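Local coordinates for ABC transporter, solute-binding protein (Staphylococcus aureus, PDB 6LKK) that binds glucose 6-phosphate in a solute-binding-protein fold and takes part in signal transmission through a two-component system, at residues 23-28 and 227-232; 72-77 and 85-90; 102-107 and 203-208. All blocks are in the same frame, centred on the assembly; numbering follows the deposited sequence.

Contact 1 of 3, residues 23-28 and 227-232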
loop_
_atom_site.group_PDB
_atom_site.type_symbol
_atom_site.label_atom_id
_atom_site.label_comp_id
_atom_site.label_asym_id
_atom_site.label_seq_id
_atom_site.Cartn_x
_atom_site.Cartn_y
_atom_site.Cartn_z
ATOM N N LYS A 23 -10.432 -7.314 -21.878
ATOM C CA LYS A 23 -11.275 -8.318 -22.518
ATOM C C LYS A 23 -12.733 -7.881 -22.573
ATOM O O LYS A 23 -13.450 -8.234 -23.516
ATOM C CB LYS A 23 -11.129 -9.642 -21.767
ATOM C CG LYS A 23 -12.029 -10.774 -22.232
ATOM C CD LYS A 23 -11.739 -12.033 -21.425
ATOM C CE LYS A 23 -12.869 -13.043 -21.508
ATOM N NZ LYS A 23 -13.097 -13.534 -22.894
ATOM N N GLN A 24 -13.189 -7.116 -21.582
ATOM C CA GLN A 24 -14.580 -6.682 -21.532
ATOM C C GLN A 24 -14.817 -5.402 -22.323
ATOM O O GLN A 24 -15.834 -5.284 -23.015
ATOM C CB GLN A 24 -15.009 -6.480 -20.075
ATOM C CG GLN A 24 -16.379 -5.830 -19.900
ATOM C CD GLN A 24 -16.752 -5.649 -18.443
ATOM O OE1 GLN A 24 -16.820 -6.614 -17.681
ATOM N NE2 GLN A 24 -16.990 -4.403 -18.045
ATOM N N GLU A 25 -13.898 -4.440 -22.241
ATOM C CA GLU A 25 -14.096 -3.123 -22.830
ATOM C C GLU A 25 -13.250 -2.886 -24.071
ATOM O O GLU A 25 -13.387 -1.832 -24.703
ATOM C CB GLU A 25 -13.804 -2.036 -21.789
ATOM C CG GLU A 25 -14.687 -2.120 -20.552
ATOM C CD GLU A 25 -16.160 -1.931 -20.865
ATOM O OE1 GLU A 25 -16.476 -1.409 -21.954
ATOM O OE2 GLU A 25 -17.003 -2.304 -20.021
ATOM N N HIS A 26 -12.379 -3.824 -24.436
ATOM C CA HIS A 26 -11.626 -3.743 -25.687
ATOM C C HIS A 26 -10.728 -2.508 -25.710
ATOM O O HIS A 26 -10.616 -1.810 -26.721
ATOM C CB HIS A 26 -12.574 -3.762 -26.886
ATOM C CG HIS A 26 -13.570 -4.879 -26.841
ATOM N ND1 HIS A 26 -13.425 -5.968 -26.009
ATOM C CD2 HIS A 26 -14.728 -5.073 -27.514
ATOM C CE1 HIS A 26 -14.449 -6.787 -26.175
ATOM N NE2 HIS A 26 -15.254 -6.267 -27.084
ATOM N N VAL A 27 -10.086 -2.237 -24.578
ATOM C CA VAL A 27 -9.098 -1.175 -24.444
ATOM C C VAL A 27 -7.794 -1.811 -23.990
ATOM O O VAL A 27 -7.802 -2.724 -23.159
ATOM C CB VAL A 27 -9.552 -0.095 -23.437
ATOM C CG1 VAL A 27 -8.483 0.976 -23.269
ATOM C CG2 VAL A 27 -10.872 0.527 -23.876
ATOM N N LYS A 28 -6.678 -1.336 -24.535
ATOM C CA LYS A 28 -5.362 -1.794 -24.109
ATOM C C LYS A 28 -4.891 -0.946 -22.934
ATOM O O LYS A 28 -4.913 0.288 -23.002
ATOM C CB LYS A 28 -4.352 -1.714 -25.256
ATOM C CG LYS A 28 -2.956 -2.231 -24.899
ATOM C CD LYS A 28 -2.859 -3.744 -25.037
ATOM C CE LYS A 28 -1.657 -4.301 -24.284
ATOM N NZ LYS A 28 -1.892 -4.372 -22.813
ATOM N N HIS A 227 -8.180 9.659 -21.852
ATOM C CA HIS A 227 -8.823 8.515 -22.475
ATOM C C HIS A 227 -10.273 8.458 -22.012
ATOM O O HIS A 227 -10.524 8.417 -20.801
ATOM C CB HIS A 227 -8.092 7.229 -22.110
ATOM C CG HIS A 227 -8.445 6.069 -22.987
ATOM N ND1 HIS A 227 -9.721 5.554 -23.063
ATOM C CD2 HIS A 227 -7.689 5.329 -23.830
ATOM C CE1 HIS A 227 -9.735 4.546 -23.917
ATOM N NE2 HIS A 227 -8.514 4.387 -24.395
ATOM N N PRO A 228 -11.257 8.466 -22.920
ATOM C CA PRO A 228 -12.658 8.565 -22.477
ATOM C C PRO A 228 -13.155 7.364 -21.685
ATOM O O PRO A 228 -14.219 7.461 -21.062
ATOM C CB PRO A 228 -13.434 8.722 -23.794
ATOM C CG PRO A 228 -12.541 8.179 -24.847
ATOM C CD PRO A 228 -11.139 8.430 -24.387
ATOM N N LYS A 229 -12.432 6.248 -21.675
ATOM C CA LYS A 229 -12.848 5.065 -20.934
ATOM C C LYS A 229 -12.277 5.012 -19.521
ATOM O O LYS A 229 -12.481 4.013 -18.824
ATOM C CB LYS A 229 -12.443 3.800 -21.697
ATOM C CG LYS A 229 -13.358 3.477 -22.863
ATOM C CD LYS A 229 -14.626 2.803 -22.368
ATOM C CE LYS A 229 -15.776 2.950 -23.351
ATOM N NZ LYS A 229 -17.078 2.686 -22.678
ATOM N N ARG A 230 -11.582 6.059 -19.074
ATOM C CA ARG A 230 -10.923 5.975 -17.775
ATOM C C ARG A 230 -11.924 6.013 -16.628
ATOM O O ARG A 230 -11.684 5.395 -15.587
ATOM C CB ARG A 230 -9.887 7.088 -17.620
ATOM C CG ARG A 230 -10.425 8.507 -17.566
ATOM C CD ARG A 230 -9.255 9.464 -17.425
ATOM N NE ARG A 230 -9.651 10.855 -17.228
ATOM C CZ ARG A 230 -8.788 11.843 -17.016
ATOM N NH1 ARG A 230 -7.485 11.592 -16.972
ATOM N NH2 ARG A 230 -9.222 13.082 -16.847
ATOM N N LYS A 231 -13.047 6.714 -16.789
ATOM C CA LYS A 231 -14.058 6.679 -15.738
ATOM C C LYS A 231 -14.733 5.316 -15.666
ATOM O O LYS A 231 -15.093 4.861 -14.574
ATOM C CB LYS A 231 -15.086 7.791 -15.950
ATOM C CG LYS A 231 -14.568 9.141 -15.502
ATOM C CD LYS A 231 -15.553 10.267 -15.743
ATOM C CE LYS A 231 -14.944 11.592 -15.310
ATOM N NZ LYS A 231 -15.833 12.758 -15.569
ATOM N N LYS A 232 -14.891 4.638 -16.807
ATOM C CA LYS A 232 -15.376 3.263 -16.772
ATOM C C LYS A 232 -14.389 2.362 -16.042
ATOM O O LYS A 232 -14.795 1.443 -15.322
ATOM C CB LYS A 232 -15.626 2.754 -18.193
ATOM C CG LYS A 232 -15.969 1.268 -18.302
ATOM C CD LYS A 232 -17.253 0.901 -17.576
ATOM C CE LYS A 232 -17.077 -0.366 -16.752
ATOM N NZ LYS A 232 -18.311 -0.734 -16.005
HETATM O O HOH W 1 -18.271 0.557 -24.000
#
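Val27 carries the packed side of this contact, with one methyl set against each of two residues. Its CG1, anti to the backbone N, meets the His227 ring tip to tip, 3.6 Å from His227 NE2. The other methyl, Val27 CG2, lies against the aliphatic chain of Lys229, 4.0 Å from Lys229 CG, and Leu3 of strand 2-7 touches both Val27 and His227. The imidazole is fixed through both nitrogens: Lys229 N comes to His227 ND1 in the ring plane at 3.1 Å, and His227 NE2 is hydrogen-bonded to the backbone O of Asn1. Here the C-terminal end of helix 11-25, closed by His26 with positive phi, meets the start of helix 230-237, which a type I turn from His227 to Arg230 leads into with Lys229 at the N-cap position. This type 2 periplasmic-binding-protein fold joins its first helix to one about 200 residues on. Towards solvent the contact loosens. Glu25, bent at chi2, is held by Gln24, whose NE2 gives a nearly straight 2.9 Å bond to the anti lone pair of Glu25 OE2. Lys232 crosses the Glu25 side chain at about a right angle and offers carbon, its CE 3.8 Å from Glu25 OE2, while its ammonium turns to Gln235. Lys229 NZ stays 4.2 Å from Glu25 OE1, too far for a salt bridge; a water accepts from the lysine and gives a weak bond to the carboxylate.

Contact 2 of 3, residues 72-77 and 85-90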
loop_
_atom_site.group_PDB
_atom_site.type_symbol
_atom_site.label_atom_id
_atom_site.label_comp_id
_atom_site.label_asym_id
_atom_site.label_seq_id
_atom_site.Cartn_x
_atom_site.Cartn_y
_atom_site.Cartn_z
ATOM N N PRO A 72 -10.547 16.586 -10.070
ATOM C CA PRO A 72 -11.482 16.302 -8.973
ATOM C C PRO A 72 -12.569 15.343 -9.437
ATOM O O PRO A 72 -13.385 15.682 -10.298
ATOM C CB PRO A 72 -12.055 17.678 -8.613
ATOM C CG PRO A 72 -11.127 18.667 -9.222
ATOM C CD PRO A 72 -10.575 18.016 -10.443
ATOM N N TYR A 73 -12.576 14.143 -8.863
ATOM C CA TYR A 73 -13.535 13.122 -9.254
ATOM C C TYR A 73 -13.566 11.998 -8.233
ATOM O O TYR A 73 -12.516 11.532 -7.778
ATOM C CB TYR A 73 -13.191 12.562 -10.635
ATOM C CG TYR A 73 -14.152 11.501 -11.118
ATOM C CD1 TYR A 73 -15.385 11.848 -11.655
ATOM C CD2 TYR A 73 -13.828 10.153 -11.041
ATOM C CE1 TYR A 73 -16.267 10.884 -12.100
ATOM C CE2 TYR A 73 -14.705 9.180 -11.486
ATOM C CZ TYR A 73 -15.923 9.553 -12.016
ATOM O OH TYR A 73 -16.808 8.597 -12.463
ATOM N N GLN A 74 -14.765 11.572 -7.856
ATOM C CA GLN A 74 -14.953 10.353 -7.089
ATOM C C GLN A 74 -16.060 9.543 -7.739
ATOM O O GLN A 74 -17.074 10.100 -8.172
ATOM C CB GLN A 74 -15.307 10.638 -5.630
ATOM C CG GLN A 74 -14.185 11.270 -4.834
ATOM C CD GLN A 74 -14.523 11.395 -3.361
ATOM O OE1 GLN A 74 -15.646 11.105 -2.946
ATOM N NE2 GLN A 74 -13.552 11.820 -2.564
ATOM N N ASP A 75 -15.855 8.232 -7.817
ATOM C CA ASP A 75 -16.870 7.355 -8.376
ATOM C C ASP A 75 -18.139 7.421 -7.535
ATOM O O ASP A 75 -18.094 7.580 -6.313
ATOM C CB ASP A 75 -16.353 5.918 -8.438
ATOM C CG ASP A 75 -17.264 5.007 -9.231
ATOM O OD1 ASP A 75 -17.147 4.984 -10.475
ATOM O OD2 ASP A 75 -18.109 4.324 -8.613
ATOM N N THR A 76 -19.286 7.296 -8.205
ATOM C CA THR A 76 -20.560 7.343 -7.494
ATOM C C THR A 76 -20.650 6.262 -6.423
ATOM O O THR A 76 -21.325 6.454 -5.406
ATOM C CB THR A 76 -21.717 7.204 -8.483
ATOM O OG1 THR A 76 -21.626 8.233 -9.475
ATOM C CG2 THR A 76 -23.062 7.312 -7.767
ATOM N N SER A 77 -19.968 5.130 -6.623
ATOM C CA SER A 77 -20.105 3.994 -5.720
ATOM C C SER A 77 -19.440 4.222 -4.372
ATOM O O SER A 77 -19.412 3.290 -3.563
ATOM C CB SER A 77 -19.529 2.733 -6.367
ATOM O OG SER A 77 -18.121 2.804 -6.478
ATOM N N TYR A 85 -13.774 4.392 5.835
ATOM C CA TYR A 85 -12.613 4.455 4.953
ATOM C C TYR A 85 -12.902 5.171 3.639
ATOM O O TYR A 85 -12.161 4.997 2.668
ATOM C CB TYR A 85 -12.089 3.043 4.688
ATOM C CG TYR A 85 -11.796 2.293 5.963
ATOM C CD1 TYR A 85 -10.789 2.713 6.817
ATOM C CD2 TYR A 85 -12.529 1.167 6.317
ATOM C CE1 TYR A 85 -10.516 2.040 7.985
ATOM C CE2 TYR A 85 -12.261 0.483 7.488
ATOM C CZ TYR A 85 -11.252 0.927 8.316
ATOM O OH TYR A 85 -10.975 0.255 9.485
ATOM N N ARG A 86 -13.945 5.991 3.587
ATOM C CA ARG A 86 -14.201 6.783 2.394
ATOM C C ARG A 86 -13.215 7.938 2.300
ATOM O O ARG A 86 -12.887 8.584 3.301
ATOM C CB ARG A 86 -15.632 7.310 2.406
ATOM C CG ARG A 86 -16.661 6.215 2.290
ATOM C CD ARG A 86 -18.062 6.730 2.506
ATOM N NE ARG A 86 -19.013 5.629 2.592
ATOM C CZ ARG A 86 -20.330 5.766 2.499
ATOM N NH1 ARG A 86 -20.865 6.965 2.308
ATOM N NH2 ARG A 86 -21.112 4.701 2.590
ATOM N N SER A 87 -12.737 8.195 1.088
ATOM C CA SER A 87 -11.776 9.265 0.872
ATOM C C SER A 87 -12.381 10.611 1.249
ATOM O O SER A 87 -13.519 10.917 0.884
ATOM C CB SER A 87 -11.335 9.286 -0.589
ATOM O OG SER A 87 -10.600 10.461 -0.875
ATOM N N ASN A 88 -11.612 11.411 1.988
ATOM C CA ASN A 88 -11.938 12.810 2.232
ATOM C C ASN A 88 -11.198 13.734 1.274
ATOM O O ASN A 88 -11.098 14.940 1.527
ATOM C CB ASN A 88 -11.628 13.181 3.684
ATOM C CG ASN A 88 -10.138 13.217 3.980
ATOM O OD1 ASN A 88 -9.316 12.786 3.170
ATOM N ND2 ASN A 88 -9.784 13.726 5.155
ATOM N N ASN A 89 -10.686 13.184 0.176
ATOM C CA ASN A 89 -9.890 13.908 -0.806
ATOM C C ASN A 89 -10.656 13.894 -2.120
ATOM O O ASN A 89 -10.928 12.820 -2.669
ATOM C CB ASN A 89 -8.512 13.255 -0.955
ATOM C CG ASN A 89 -7.588 14.017 -1.881
ATOM O OD1 ASN A 89 -7.987 14.460 -2.956
ATOM N ND2 ASN A 89 -6.332 14.156 -1.471
ATOM N N LYS A 90 -11.010 15.080 -2.621
ATOM C CA LYS A 90 -11.898 15.168 -3.776
ATOM C C LYS A 90 -11.280 14.605 -5.050
ATOM O O LYS A 90 -12.001 14.440 -6.041
ATOM C CB LYS A 90 -12.327 16.622 -4.005
ATOM C CG LYS A 90 -11.207 17.579 -4.390
ATOM C CD LYS A 90 -11.760 18.975 -4.660
ATOM C CE LYS A 90 -10.664 19.959 -5.041
ATOM N NZ LYS A 90 -9.738 20.235 -3.909
HETATM O O HOH W 2 -15.223 9.300 -0.720
#
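Gln74 reaches from one arm of the loop between strands 70-71 and 92-105 to the other, and its chain can be followed outward from CB, which points at segment 85-90. CG stands anti to the carbonyl carbon (chi1 -67°) and passes the main-chain carbonyl of Lys90, with Gln74 CG 4.0 Å from Lys90 O. The chain then runs extended (chi2 -174°), bringing Gln74 CD to 3.9 Å from Asn89 O. At the tip the two branches part. Gln74 NE2 donates to Asn89 O at 2.8 Å with an N-H...O angle of 148°; the acceptor lies in the amide plane of Gln74, but the donor approaches from well above the carbonyl plane of Asn89. Gln74 OE1 takes a hydrogen from a water that also donates to Ser87 O, so the amide spans two carbonyls of the same turn, one directly and one through solvent. Ser87 shapes that turn: its OG, anti to the backbone N, accepts from Asn89 N at 2.9 Å, an ST turn, and is also bonded to Val92 O. Nearer the strands, Tyr73 N makes a weak 2.9 Å bond to Lys90 O, and Pro72 CB lies 4.2 Å from Lys90 CD. Farther along, Asp75 OD2 accepts from both the N and OG of Ser77, an Asx turn. Ser87 lies about 14 Å, side chain to ligand, from the bound glucose 6-phosphate, and neither segment lines the sugar pocket. The two arms are joined by neutral groups, backbone carbonyls answered by an amide, a peptide N-H and a water, so the join should depend little on the ionisation of any side chain, and one of its links passes through solvent.

Contact 3 of 3, residues 102-107 and 203-208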
loop_
_atom_site.group_PDB
_atom_site.type_symbol
_atom_site.label_atom_id
_atom_site.label_comp_id
_atom_site.label_asym_id
_atom_site.label_seq_id
_atom_site.Cartn_x
_atom_site.Cartn_y
_atom_site.Cartn_z
ATOM N N ILE A 102 4.707 -6.705 9.491
ATOM C CA ILE A 102 6.072 -7.193 9.631
ATOM C C ILE A 102 6.130 -8.576 9.006
ATOM O O ILE A 102 5.240 -9.405 9.223
ATOM C CB ILE A 102 6.494 -7.237 11.111
ATOM C CG1 ILE A 102 6.512 -5.832 11.709
ATOM C CG2 ILE A 102 7.865 -7.903 11.261
ATOM C CD1 ILE A 102 6.626 -5.817 13.218
ATOM N N VAL A 103 7.169 -8.833 8.220
ATOM C CA VAL A 103 7.415 -10.159 7.671
ATOM C C VAL A 103 8.667 -10.722 8.323
ATOM O O VAL A 103 9.665 -10.013 8.497
ATOM C CB VAL A 103 7.541 -10.140 6.135
ATOM C CG1 VAL A 103 6.175 -9.871 5.510
ATOM C CG2 VAL A 103 8.568 -9.113 5.681
ATOM N N VAL A 104 8.599 -11.993 8.701
ATOM C CA VAL A 104 9.664 -12.677 9.419
ATOM C C VAL A 104 10.041 -13.921 8.633
ATOM O O VAL A 104 9.166 -14.632 8.130
ATOM C CB VAL A 104 9.222 -13.050 10.850
ATOM C CG1 VAL A 104 10.336 -13.788 11.584
ATOM C CG2 VAL A 104 8.795 -11.807 11.616
ATOM N N ASN A 105 11.340 -14.183 8.521
ATOM C CA ASN A 105 11.795 -15.421 7.900
ATOM C C ASN A 105 11.728 -16.521 8.950
ATOM O O ASN A 105 12.448 -16.479 9.953
ATOM C CB ASN A 105 13.203 -15.272 7.330
ATOM C CG ASN A 105 13.682 -16.537 6.638
ATOM O OD1 ASN A 105 13.731 -17.606 7.246
ATOM N ND2 ASN A 105 14.004 -16.429 5.354
ATOM N N SER A 106 10.853 -17.499 8.724
ATOM C CA SER A 106 10.572 -18.526 9.716
ATOM C C SER A 106 11.609 -19.642 9.734
ATOM O O SER A 106 11.578 -20.474 10.647
ATOM C CB SER A 106 9.179 -19.111 9.468
ATOM O OG SER A 106 9.051 -19.581 8.137
ATOM N N ASP A 107 12.520 -19.684 8.761
ATOM C CA ASP A 107 13.646 -20.609 8.825
ATOM C C ASP A 107 14.823 -20.031 9.597
ATOM O O ASP A 107 15.567 -20.787 10.233
ATOM C CB ASP A 107 14.101 -21.000 7.415
ATOM C CG ASP A 107 13.267 -22.121 6.819
ATOM O OD1 ASP A 107 12.403 -22.670 7.535
ATOM O OD2 ASP A 107 13.478 -22.457 5.631
ATOM N N SER A 203 6.611 -15.571 7.669
ATOM C CA SER A 203 5.532 -15.384 8.628
ATOM C C SER A 203 5.058 -13.937 8.577
ATOM O O SER A 203 5.869 -13.010 8.476
ATOM C CB SER A 203 5.979 -15.732 10.050
ATOM O OG SER A 203 6.198 -17.124 10.192
ATOM N N ILE A 204 3.745 -13.751 8.655
ATOM C CA ILE A 204 3.127 -12.431 8.601
ATOM C C ILE A 204 2.745 -12.036 10.020
ATOM O O ILE A 204 2.029 -12.775 10.709
ATOM C CB ILE A 204 1.907 -12.428 7.667
ATOM C CG1 ILE A 204 2.333 -12.877 6.262
ATOM C CG2 ILE A 204 1.271 -11.045 7.618
ATOM C CD1 ILE A 204 1.187 -13.119 5.305
ATOM N N VAL A 205 3.235 -10.881 10.463
ATOM C CA VAL A 205 3.032 -10.400 11.825
ATOM C C VAL A 205 2.330 -9.053 11.760
ATOM O O VAL A 205 2.817 -8.116 11.112
ATOM C CB VAL A 205 4.358 -10.290 12.595
ATOM C CG1 VAL A 205 4.145 -9.625 13.954
ATOM C CG2 VAL A 205 4.981 -11.666 12.773
ATOM N N TYR A 206 1.190 -8.955 12.438
ATOM C CA TYR A 206 0.490 -7.694 12.591
ATOM C C TYR A 206 0.918 -7.079 13.915
ATOM O O TYR A 206 0.526 -7.589 14.976
ATOM C CB TYR A 206 -1.020 -7.915 12.556
ATOM C CG TYR A 206 -1.490 -8.559 11.267
ATOM C CD1 TYR A 206 -1.508 -9.943 11.117
ATOM C CD2 TYR A 206 -1.900 -7.781 10.191
ATOM C CE1 TYR A 206 -1.925 -10.531 9.934
ATOM C CE2 TYR A 206 -2.318 -8.364 9.005
ATOM C CZ TYR A 206 -2.332 -9.738 8.884
ATOM O OH TYR A 206 -2.753 -10.325 7.711
ATOM N N PRO A 207 1.721 -6.013 13.917
ATOM C CA PRO A 207 2.359 -5.576 15.170
ATOM C C PRO A 207 1.346 -5.269 16.264
ATOM O O PRO A 207 0.390 -4.515 16.062
ATOM C CB PRO A 207 3.149 -4.324 14.758
ATOM C CG PRO A 207 2.710 -3.980 13.374
ATOM C CD PRO A 207 2.159 -5.218 12.760
ATOM N N ILE A 208 1.579 -5.854 17.445
ATOM C CA ILE A 208 0.640 -5.713 18.552
ATOM C C ILE A 208 0.541 -4.271 19.037
ATOM O O ILE A 208 -0.486 -3.887 19.607
ATOM C CB ILE A 208 1.021 -6.653 19.714
ATOM C CG1 ILE A 208 2.444 -6.379 20.212
ATOM C CG2 ILE A 208 0.882 -8.110 19.282
ATOM C CD1 ILE A 208 2.789 -7.098 21.509
#
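Val104 and Val205 adopt the same first torsion, CG1 anti to the backbone N (chi1 179° and 173°), which leaves each CG2 anti to the carbonyl carbon and brings Val104 CG2 to 4.0 Å from Val205 CG2, the side chains crossing obliquely. Ile102 holds CG1 anti to the carbonyl carbon and extends from there, so that its CD1 reaches Pro207 CB, just past strand 202-205, at 4.1 Å. Ile102, Val104 and Val205 lie on one face of an antiparallel pair in which Ile102 faces Val205 and Val104 faces Ser203. Both are hydrogen-bonded pairs with two bonds each: Val205 N meets Ile102 O at 2.8 Å, nearly along the C=O axis, and Ser203 N gives the straightest bond of the four, 172° to Val104 O at 2.8 Å. Val103 and Ile204, the non-hydrogen-bonded pair between them, point to the other face; here Val103 CA makes a C-H...O contact of 3.3 Å with Ser203 O. Past the strand, Asn105 OD1 accepts from Asp107 N in an Asx turn, and Ser106 CB packs beside the hydroxyl of Ser203. Residues 102-105, the end of strand 92-105, run between two antiparallel neighbours, strand 202-205 on one edge and strand 184-188 on the other, where Val103 bonds to Gly185 through the backbone. Helix 189-197 lies against the Val103 and Ile204 face through Ala192, while Ile102 and Val104 touch Leu186 and Ala184.

Overall arrangement
Contact 1 brings together chain regions on either side of the other two: segment 23-28 comes first and 227-232 last, with contact 2 and then contact 3 in series between them. Contacts 1 and 2 are neighbours, their centres about 20 Å apart, and Lys231 CE packs on Tyr73 CE1 at 3.5 Å. Contact 3 lies across the chain's centre from both, about 39 Å from contact 1 and 33 Å from contact 2, centre to centre. Strand 92-105 links the two sides: it follows the loop of contact 2 and ends in contact 3. Residues from early (Thr36, Gly58) and later (Thr138, Thr170) parts of the chain bind the glucose 6-phosphate, as in two-lobed solute-binding proteins.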